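Local coordinates for protein dihydroorotase (Campylobacter jejuni subsp. jejuni, PDB 3PNU) that probably catalyses the reversible, zinc-dependent cyclisation of N-carbamoyl-L-aspartate to dihydroorotate in the de novo pathway to UMP, at residues L214-D219 against V345-G350; A282-P287 against W331-V336; P65-C68 against D72-A75. All coordinates share one frame; numbering follows the deposited sequence.

Interaction 1 of 3, residues L214-D219 against V345-G350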
# COMPACT_ATOMS: atom_id res chain seq x y z
N LEU A 214 3.51 1.59 16.41
CA LEU A 214 3.38 2.73 17.31
C LEU A 214 3.87 3.99 16.60
O LEU A 214 3.60 5.10 17.04
CB LEU A 214 4.24 2.56 18.57
CG LEU A 214 3.75 1.55 19.59
CD1 LEU A 214 4.86 1.30 20.63
CD2 LEU A 214 2.44 2.03 20.22
N ILE A 215 4.58 3.78 15.49
CA ILE A 215 5.23 4.85 14.77
C ILE A 215 4.65 5.20 13.39
O ILE A 215 4.38 6.37 13.12
CB ILE A 215 6.73 4.49 14.61
CG1 ILE A 215 7.38 4.33 16.00
CG2 ILE A 215 7.46 5.56 13.81
CD1 ILE A 215 8.84 3.83 15.98
N ILE A 216 4.45 4.19 12.53
CA ILE A 216 4.00 4.45 11.15
C ILE A 216 2.49 4.32 10.88
O ILE A 216 1.75 3.73 11.68
CB ILE A 216 4.74 3.50 10.17
CG1 ILE A 216 4.19 2.07 10.25
CG2 ILE A 216 6.25 3.52 10.43
CD1 ILE A 216 4.80 1.13 9.27
N THR A 217 2.06 4.90 9.76
CA THR A 217 0.69 4.78 9.25
C THR A 217 0.82 4.38 7.79
O THR A 217 1.93 4.33 7.25
CB THR A 217 -0.13 6.08 9.30
OG1 THR A 217 0.32 6.98 8.28
CG2 THR A 217 -0.08 6.72 10.67
N LEU A 218 -0.30 4.10 7.13
CA LEU A 218 -0.28 3.73 5.71
C LEU A 218 0.47 4.78 4.86
O LEU A 218 1.12 4.44 3.89
CB LEU A 218 -1.71 3.55 5.17
CG LEU A 218 -1.81 2.96 3.76
CD1 LEU A 218 -1.22 1.54 3.74
CD2 LEU A 218 -3.26 2.94 3.27
N ASP A 219 0.36 6.05 5.23
CA ASP A 219 1.05 7.13 4.49
C ASP A 219 2.57 6.91 4.36
O ASP A 219 3.14 7.25 3.33
CB ASP A 219 0.77 8.50 5.13
CG ASP A 219 -0.61 9.04 4.81
OD1 ASP A 219 -1.26 8.54 3.88
OD2 ASP A 219 -1.03 10.00 5.47
N VAL A 345 18.21 -6.64 5.93
CA VAL A 345 18.12 -5.21 6.10
C VAL A 345 17.31 -4.96 7.36
O VAL A 345 16.18 -5.41 7.48
CB VAL A 345 17.41 -4.50 4.91
CG1 VAL A 345 17.44 -2.99 5.11
CG2 VAL A 345 18.06 -4.88 3.56
N PRO A 346 17.89 -4.23 8.31
CA PRO A 346 17.19 -3.95 9.55
C PRO A 346 16.29 -2.75 9.45
O PRO A 346 16.43 -1.97 8.52
CB PRO A 346 18.32 -3.63 10.51
CG PRO A 346 19.29 -2.90 9.65
CD PRO A 346 19.22 -3.60 8.29
N TYR A 347 15.39 -2.63 10.42
CA TYR A 347 14.47 -1.52 10.54
C TYR A 347 15.29 -0.32 10.96
O TYR A 347 16.32 -0.48 11.61
CB TYR A 347 13.39 -1.85 11.59
CG TYR A 347 12.41 -0.72 11.89
CD1 TYR A 347 11.56 -0.24 10.91
CD2 TYR A 347 12.31 -0.17 13.16
CE1 TYR A 347 10.66 0.79 11.17
CE2 TYR A 347 11.39 0.86 13.43
CZ TYR A 347 10.57 1.32 12.41
OH TYR A 347 9.66 2.33 12.63
N MET A 348 14.85 0.87 10.59
CA MET A 348 15.58 2.09 10.93
C MET A 348 17.01 2.05 10.32
O MET A 348 17.87 2.83 10.72
CB MET A 348 15.65 2.23 12.45
CG MET A 348 14.34 2.63 13.12
SD MET A 348 14.08 4.41 13.11
CE MET A 348 12.47 4.56 13.92
N ALA A 349 17.26 1.14 9.37
CA ALA A 349 18.56 1.03 8.72
C ALA A 349 19.13 2.41 8.40
O ALA A 349 18.39 3.31 7.99
CB ALA A 349 18.45 0.20 7.45
N GLY A 350 20.43 2.59 8.61
CA GLY A 350 21.11 3.88 8.35
C GLY A 350 20.66 5.07 9.18
O GLY A 350 21.12 6.19 8.97
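Tyr347 reaches Ile215 and Ile216 with its terminal hydroxyl oxygen, bridging backbones that come no closer than 11.4 Å between the CA atoms of Ile215 and Met348. The second segment joins strand 343-344 to strand 352-357, and the stretch from Pro346 to Ala349 is a type II beta turn, closed by a weak hydrogen bond from Ala349 N to Pro346 O. Tyr347 and Met348 occupy the two central positions of that turn. The ring of Tyr347 extends with CG anti to the backbone N (chi1 176°), which carries its hydroxyl out to the isoleucines. Tyr347 OH lies 3.8 Å from Ile215 CD1 and 4.2 Å from Ile216 CG2. Met348 follows with its terminal methyl, CE, 4.2 Å from Ile215 CD1, so that this one isoleucine methyl meets both turn residues. Helix 285-296 adds to the same apolar patch, Val288 touching both Ile215 and Met348. On the first segment, Thr217 N-caps helix 218-223, weakly accepting from Asp219 N, and Asp219 OD1 accepts a hydrogen bond from Val162 N of the second subunit. Between the two segments, the chemistry implies adhesion by dispersion and burial of methyl groups, with the phenol oxygen serving as a packing surface.

Interaction 2 of 3, residues A282-P287 against W331-V336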
# COMPACT_ATOMS: atom_id res chain seq x y z
N ALA A 282 14.36 -6.24 15.54
CA ALA A 282 15.07 -6.77 16.72
C ALA A 282 16.24 -5.91 17.20
O ALA A 282 16.27 -5.49 18.35
CB ALA A 282 15.54 -8.20 16.47
N PRO A 283 17.20 -5.64 16.31
CA PRO A 283 18.36 -4.85 16.75
C PRO A 283 18.11 -3.45 17.26
O PRO A 283 18.96 -2.91 17.92
CB PRO A 283 19.22 -4.74 15.48
CG PRO A 283 18.47 -5.47 14.39
CD PRO A 283 17.43 -6.31 15.02
N VAL A 284 16.96 -2.86 16.99
CA VAL A 284 16.76 -1.47 17.37
C VAL A 284 15.61 -1.19 18.34
O VAL A 284 15.36 -0.03 18.68
CB VAL A 284 16.56 -0.63 16.07
CG1 VAL A 284 17.83 -0.67 15.20
CG2 VAL A 284 15.35 -1.16 15.25
N ILE A 285 14.96 -2.25 18.81
CA ILE A 285 13.76 -2.11 19.68
C ILE A 285 13.94 -1.29 20.94
O ILE A 285 13.24 -0.30 21.16
CB ILE A 285 13.24 -3.48 20.15
CG1 ILE A 285 12.72 -4.30 18.97
CG2 ILE A 285 12.12 -3.29 21.18
CD1 ILE A 285 12.60 -5.77 19.25
N LEU A 286 14.86 -1.73 21.80
CA LEU A 286 15.06 -1.06 23.08
C LEU A 286 15.37 0.42 22.96
O LEU A 286 14.69 1.24 23.58
CB LEU A 286 16.12 -1.77 23.92
CG LEU A 286 15.68 -3.16 24.38
CD1 LEU A 286 16.80 -3.80 25.19
CD2 LEU A 286 14.38 -3.06 25.18
N PRO A 287 16.38 0.76 22.16
CA PRO A 287 16.67 2.20 22.08
C PRO A 287 15.51 3.00 21.48
O PRO A 287 15.14 4.07 22.03
CB PRO A 287 17.95 2.26 21.23
CG PRO A 287 18.12 0.89 20.61
CD PRO A 287 17.37 -0.08 21.45
N TRP A 331 24.27 6.50 17.80
CA TRP A 331 24.86 5.41 17.01
C TRP A 331 24.07 5.21 15.73
O TRP A 331 22.86 5.45 15.69
CB TRP A 331 24.99 4.10 17.82
CG TRP A 331 23.71 3.39 18.15
CD1 TRP A 331 22.74 3.79 19.02
CD2 TRP A 331 23.30 2.10 17.65
NE1 TRP A 331 21.73 2.85 19.06
CE2 TRP A 331 22.06 1.80 18.24
CE3 TRP A 331 23.86 1.19 16.74
CZ2 TRP A 331 21.36 0.62 17.96
CZ3 TRP A 331 23.17 0.00 16.47
CH2 TRP A 331 21.93 -0.27 17.08
N GLN A 332 24.76 4.80 14.67
CA GLN A 332 24.13 4.60 13.38
C GLN A 332 23.81 3.14 13.20
O GLN A 332 24.62 2.27 13.54
CB GLN A 332 25.03 5.06 12.24
CG GLN A 332 24.30 5.05 10.90
CD GLN A 332 25.17 5.51 9.74
OE1 GLN A 332 26.39 5.32 9.74
NE2 GLN A 332 24.53 6.10 8.73
N VAL A 333 22.63 2.86 12.65
CA VAL A 333 22.19 1.51 12.47
C VAL A 333 22.79 0.92 11.20
O VAL A 333 22.70 1.52 10.13
CB VAL A 333 20.63 1.43 12.39
CG1 VAL A 333 20.16 -0.04 12.31
CG2 VAL A 333 19.98 2.15 13.57
N PRO A 334 23.42 -0.26 11.31
CA PRO A 334 23.98 -0.91 10.13
C PRO A 334 22.95 -1.02 9.03
O PRO A 334 21.76 -1.15 9.30
CB PRO A 334 24.33 -2.32 10.63
CG PRO A 334 24.54 -2.17 12.09
CD PRO A 334 23.67 -1.02 12.55
N ASN A 335 23.41 -0.96 7.79
CA ASN A 335 22.52 -1.05 6.66
C ASN A 335 22.16 -2.51 6.38
O ASN A 335 21.24 -2.79 5.62
CB ASN A 335 23.16 -0.38 5.43
CG ASN A 335 23.44 1.10 5.66
OD1 ASN A 335 22.79 1.76 6.48
ND2 ASN A 335 24.40 1.63 4.94
N VAL A 336 22.88 -3.43 7.02
CA VAL A 336 22.63 -4.86 6.86
C VAL A 336 23.31 -5.66 7.98
O VAL A 336 24.26 -5.19 8.59
CB VAL A 336 23.16 -5.34 5.47
CG1 VAL A 336 24.67 -5.15 5.38
CG2 VAL A 336 22.78 -6.81 5.21
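This is a buried, apolar contact between the start of helix 285-296, with the residues leading into it, and an edge strand of the antiparallel sheet that accompanies the TIM barrel. Two side chains of the strand segment, Trp331 and Val333, do the work, and they meet different parts of the helical segment. The indole of Trp331 presents the rim of its six-membered ring: CZ2 lies 4.2 Å from Pro287 CG, and CH2 lies 4.1 Å from Pro283 O. Both partners sit at the edge, near the ring plane; the Pro287 and Trp331 side chains run at about a right angle, although their rings are turned only slightly out of parallel. Trp331 CG stands between the backbone N and the carbonyl carbon (chi1 70°), and from there the indole leans over toward the helix. Two residues on, the valines interlock: Val284 CG1 is 3.8 Å from Val333 CG1 and 3.9 Å from Val333 CG2, one methyl set against both branches of its partner, with the side chains crossing nearly perpendicularly. The interface thus has two parts, a valine pair and an aromatic edge against a proline ring and a carbonyl oxygen. Around it, Leu353 of strand 352-357 packs on both Trp331 and Val333, and Tyr347 touches Val284, while Leu286, just before Pro287, packs on Leu324 and Leu326 of strand 323-327.

Interaction 3 of 3, residues P65-C68 against D72-A75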
# COMPACT_ATOMS: atom_id res chain seq x y z
N PRO A 65 8.22 -27.17 7.22
CA PRO A 65 6.79 -27.15 7.53
C PRO A 65 6.57 -26.56 8.92
O PRO A 65 7.52 -26.43 9.69
CB PRO A 65 6.40 -28.62 7.49
CG PRO A 65 7.64 -29.36 7.90
CD PRO A 65 8.83 -28.47 7.55
N PRO A 66 5.32 -26.21 9.25
CA PRO A 66 5.09 -25.60 10.55
C PRO A 66 5.17 -26.58 11.72
O PRO A 66 4.73 -27.73 11.62
CB PRO A 66 3.67 -25.01 10.42
CG PRO A 66 3.29 -25.19 8.95
CD PRO A 66 4.08 -26.34 8.47
N LEU A 67 5.72 -26.10 12.83
CA LEU A 67 5.88 -26.91 14.03
C LEU A 67 4.53 -27.40 14.52
O LEU A 67 3.74 -26.62 15.04
CB LEU A 67 6.58 -26.10 15.11
CG LEU A 67 7.93 -25.51 14.68
CD1 LEU A 67 8.55 -24.76 15.83
CD2 LEU A 67 8.87 -26.61 14.18
N CYS A 68 4.28 -28.71 14.36
CA CYS A 68 3.01 -29.32 14.78
C CYS A 68 3.18 -30.56 15.67
O CYS A 68 2.23 -31.32 15.87
CB CYS A 68 2.14 -29.65 13.56
SG CYS A 68 1.52 -28.19 12.63
N ASP A 72 9.74 -32.10 16.86
CA ASP A 72 10.27 -31.04 16.02
C ASP A 72 10.45 -29.74 16.81
O ASP A 72 11.40 -29.00 16.56
CB ASP A 72 9.36 -30.86 14.81
CG ASP A 72 9.19 -32.15 14.01
OD1 ASP A 72 10.15 -32.96 13.98
OD2 ASP A 72 8.12 -32.35 13.40
N LEU A 73 9.56 -29.50 17.76
CA LEU A 73 9.62 -28.30 18.62
C LEU A 73 10.90 -28.37 19.46
O LEU A 73 11.65 -27.40 19.52
CB LEU A 73 8.37 -28.20 19.50
CG LEU A 73 8.15 -26.96 20.38
CD1 LEU A 73 7.88 -25.73 19.54
CD2 LEU A 73 6.98 -27.19 21.31
N LYS A 74 11.13 -29.51 20.11
CA LYS A 74 12.35 -29.71 20.90
C LYS A 74 13.57 -29.48 20.02
O LYS A 74 14.49 -28.76 20.38
CB LYS A 74 12.44 -31.14 21.48
CG LYS A 74 13.72 -31.40 22.34
CD LYS A 74 14.01 -32.92 22.58
CE LYS A 74 12.91 -33.66 23.36
NZ LYS A 74 12.74 -33.17 24.76
N ALA A 75 13.54 -30.11 18.84
CA ALA A 75 14.62 -30.00 17.88
C ALA A 75 14.93 -28.53 17.56
O ALA A 75 16.08 -28.11 17.60
CB ALA A 75 14.26 -30.77 16.60
O HOH W 1 7.09 -29.49 12.18
O HOH W 2 5.33 -30.77 13.07
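Leu67 and Leu73 form the tight side of this contact, CD1 of Leu67 lying 3.9 Å from CD1 of Leu73, with the two side chains crossing at about a right angle. Leu73 CG is anti to the backbone N (chi1 -174°), an arrangement that sends its branched end across to the loop leucine. The other branch of Leu67, CD2, comes over Asp72, 4.2 Å from its backbone O and 4.3 Å from its CB. Pro61 also touches Leu67, and Ile112 packs on Leu73. The geometry is that of a loop folding back on the helix it leads into: residues 65-68 follow strand 56-59 and precede helix 70-84, a beta-to-alpha connection of the TIM-barrel fold, and Asn69 OD1 accepts from Asp72 N in the first turn of that helix. The looser side is polar and wet. Here the carboxylate of Asp72 faces the loop backbone through two waters that both lie within hydrogen-bonding distance of OD2. Water 1 lies 3.0 Å from Pro66 O and 3.3 Å from Asp72 OD2, while water 2 accepts from Cys68 N at 2.6 Å and lies 3.2 Å from the same Asp72 OD2.

In the fold
Interactions 1 and 2 belong to one neighbourhood, their centres 11 Å apart, and they share helix 285-296: its first turn forms part of interaction 2, while its Val288 packs against interaction 1. They also touch directly, Gly350 N probably donating to Val333 O. Interaction 2 is the more deeply buried of the two, whereas interaction 1 is only partly buried and lies beside the subunit interface. Interaction 3 stands apart, its centre about 30 Å from that of either of the others, and ties a loop to its own following helix; its leucine pair is buried while its acid lies at the surface. Hydrocarbon packing serves all three; only interaction 3 adds waters between an acid and a loop backbone.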